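Outer membrane protein YopM (Yersinia pestis, PDB 1JL5) acts as a leucine-rich repeat effector that probably alters host cell physiology and so promotes bacterial survival in host tissues. Local coordinates at residues T37-A42 with L86-P91. Residues are numbered along the deposited sequence; the frame is centred on the assembly and turned at random.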
loop_
_atom_site.group_PDB
_atom_site.type_symbol
_atom_site.label_atom_id
_atom_site.label_comp_id
_atom_site.label_asym_id
_atom_site.label_seq_id
_atom_site.Cartn_x
_atom_site.Cartn_y
_atom_site.Cartn_z
ATOM N N THR A 37 -20.215 -18.086 48.516
ATOM C CA THR A 37 -21.578 -17.739 48.156
ATOM C C THR A 37 -21.743 -16.245 47.990
ATOM O O THR A 37 -22.378 -15.788 47.045
ATOM C CB THR A 37 -22.566 -18.256 49.204
ATOM O OG1 THR A 37 -22.528 -19.685 49.203
ATOM C CG2 THR A 37 -23.972 -17.797 48.888
ATOM N N GLU A 38 -21.174 -15.477 48.909
ATOM C CA GLU A 38 -21.273 -14.037 48.797
ATOM C C GLU A 38 -20.583 -13.588 47.514
ATOM O O GLU A 38 -21.090 -12.730 46.801
ATOM C CB GLU A 38 -20.643 -13.364 50.013
ATOM C CG GLU A 38 -21.447 -13.579 51.279
ATOM C CD GLU A 38 -20.862 -12.854 52.463
ATOM O OE1 GLU A 38 -19.725 -13.175 52.848
ATOM O OE2 GLU A 38 -21.541 -11.961 53.006
ATOM N N TYR A 39 -19.431 -14.173 47.209
ATOM C CA TYR A 39 -18.739 -13.806 45.979
ATOM C C TYR A 39 -19.566 -14.241 44.787
ATOM O O TYR A 39 -19.818 -13.453 43.878
ATOM C CB TYR A 39 -17.359 -14.457 45.912
ATOM C CG TYR A 39 -16.338 -13.718 46.725
ATOM C CD1 TYR A 39 -15.970 -12.418 46.390
ATOM C CD2 TYR A 39 -15.765 -14.297 47.851
ATOM C CE1 TYR A 39 -15.059 -11.714 47.158
ATOM C CE2 TYR A 39 -14.852 -13.601 48.625
ATOM C CZ TYR A 39 -14.504 -12.311 48.273
ATOM O OH TYR A 39 -13.596 -11.618 49.034
ATOM N N TYR A 40 -19.998 -15.497 44.804
ATOM C CA TYR A 40 -20.805 -16.031 43.720
ATOM C C TYR A 40 -21.996 -15.147 43.451
ATOM O O TYR A 40 -22.282 -14.795 42.312
ATOM C CB TYR A 40 -21.346 -17.413 44.060
ATOM C CG TYR A 40 -20.317 -18.485 44.259
ATOM C CD1 TYR A 40 -19.020 -18.353 43.759
ATOM C CD2 TYR A 40 -20.660 -19.671 44.898
ATOM C CE1 TYR A 40 -18.098 -19.383 43.895
ATOM C CE2 TYR A 40 -19.755 -20.698 45.035
ATOM C CZ TYR A 40 -18.478 -20.554 44.533
ATOM O OH TYR A 40 -17.602 -21.600 44.667
ATOM N N ASN A 41 -22.701 -14.806 44.518
ATOM C CA ASN A 41 -23.889 -13.990 44.397
ATOM C C ASN A 41 -23.542 -12.582 43.985
ATOM O O ASN A 41 -24.256 -11.970 43.202
ATOM C CB ASN A 41 -24.658 -14.008 45.713
ATOM C CG ASN A 41 -25.233 -15.371 46.012
ATOM O OD1 ASN A 41 -24.935 -16.335 45.312
ATOM N ND2 ASN A 41 -26.055 -15.464 47.046
ATOM N N ALA A 42 -22.446 -12.063 44.515
ATOM C CA ALA A 42 -22.031 -10.720 44.147
ATOM C C ALA A 42 -21.739 -10.776 42.653
ATOM O O ALA A 42 -22.131 -9.894 41.890
ATOM C CB ALA A 42 -20.780 -10.322 44.919
ATOM N N LEU A 86 -15.843 -4.742 36.716
ATOM C CA LEU A 86 -15.491 -6.003 37.321
ATOM C C LEU A 86 -16.159 -5.988 38.671
ATOM O O LEU A 86 -16.258 -4.946 39.310
ATOM C CB LEU A 86 -13.982 -6.134 37.514
ATOM C CG LEU A 86 -13.124 -6.176 36.254
ATOM C CD1 LEU A 86 -11.682 -6.460 36.643
ATOM C CD2 LEU A 86 -13.647 -7.255 35.316
ATOM N N PRO A 87 -16.657 -7.139 39.112
ATOM C CA PRO A 87 -17.301 -7.176 40.417
ATOM C C PRO A 87 -16.154 -7.307 41.404
ATOM O O PRO A 87 -14.985 -7.267 41.007
ATOM C CB PRO A 87 -18.138 -8.434 40.335
ATOM C CG PRO A 87 -17.240 -9.343 39.551
ATOM C CD PRO A 87 -16.721 -8.452 38.448
ATOM N N GLU A 88 -16.473 -7.458 42.679
ATOM C CA GLU A 88 -15.435 -7.609 43.675
ATOM C C GLU A 88 -14.570 -8.775 43.224
ATOM O O GLU A 88 -15.079 -9.791 42.764
ATOM C CB GLU A 88 -16.048 -7.917 45.032
ATOM C CG GLU A 88 -15.075 -7.771 46.181
ATOM C CD GLU A 88 -15.711 -8.135 47.501
ATOM O OE1 GLU A 88 -16.887 -7.772 47.695
ATOM O OE2 GLU A 88 -15.041 -8.777 48.336
ATOM N N LEU A 89 -13.261 -8.629 43.365
ATOM C CA LEU A 89 -12.334 -9.666 42.937
ATOM C C LEU A 89 -12.117 -10.741 43.982
ATOM O O LEU A 89 -12.340 -10.515 45.169
ATOM C CB LEU A 89 -10.986 -9.031 42.607
ATOM C CG LEU A 89 -11.018 -7.926 41.551
ATOM C CD1 LEU A 89 -9.675 -7.228 41.504
ATOM C CD2 LEU A 89 -11.378 -8.528 40.199
ATOM N N PRO A 90 -11.706 -11.941 43.549
ATOM C CA PRO A 90 -11.473 -12.979 44.550
ATOM C C PRO A 90 -10.547 -12.318 45.570
ATOM O O PRO A 90 -9.638 -11.577 45.200
ATOM C CB PRO A 90 -10.804 -14.078 43.741
ATOM C CG PRO A 90 -11.555 -13.988 42.438
ATOM C CD PRO A 90 -11.589 -12.486 42.185
ATOM N N PRO A 91 -10.778 -12.569 46.866
ATOM C CA PRO A 91 -10.010 -12.012 47.984
ATOM C C PRO A 91 -8.483 -12.021 47.951
ATOM O O PRO A 91 -7.846 -11.028 48.309
ATOM C CB PRO A 91 -10.564 -12.770 49.189
ATOM C CG PRO A 91 -10.942 -14.095 48.603
ATOM C CD PRO A 91 -11.630 -13.679 47.328
#
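The carboxylate oxygen OE2 of E88 lies against the outer end of the Y39 ring, 3.2 Å from Y39 CE1 and 3.3 Å from Y39 OH. The other oxygen, OE1, forms a salt bridge with the amine of K34. The glutamate reaches this spot because CG is anti to the backbone N (chi1 -166°) and the chain runs on extended, crossing the tyrosine at about a right angle. Its carboxylate plane stands 74° from the phenol ring, and the lysine probably stabilises its negative charge. Y39 illustrates how one aromatic residue can join a helix to a loop through its ring and hydroxyl together. Its CB does not aim straight at the loop, but with CG opposite the carbonyl carbon and beside the backbone N (chi1 -80°), the ring swings its far end across to it, where CE1 also comes within 3.6 Å of L89 O. P91 also meets the ring's end: its CD is 3.3 Å from Y39 CZ, and its CB lies 3.2 Å from Y39 OH. Just along the chain, W43 meets the Y39 ring and donates its indole N-H to the carbonyl of E88, adding a hydrogen bond between helix and loop. Y39 and P91 both rest on L69, so helix 36-48, helix 58-71 and the loop between strands 75-77 and 95-97 converge here, at the N-terminal end of the leucine-rich repeat solenoid.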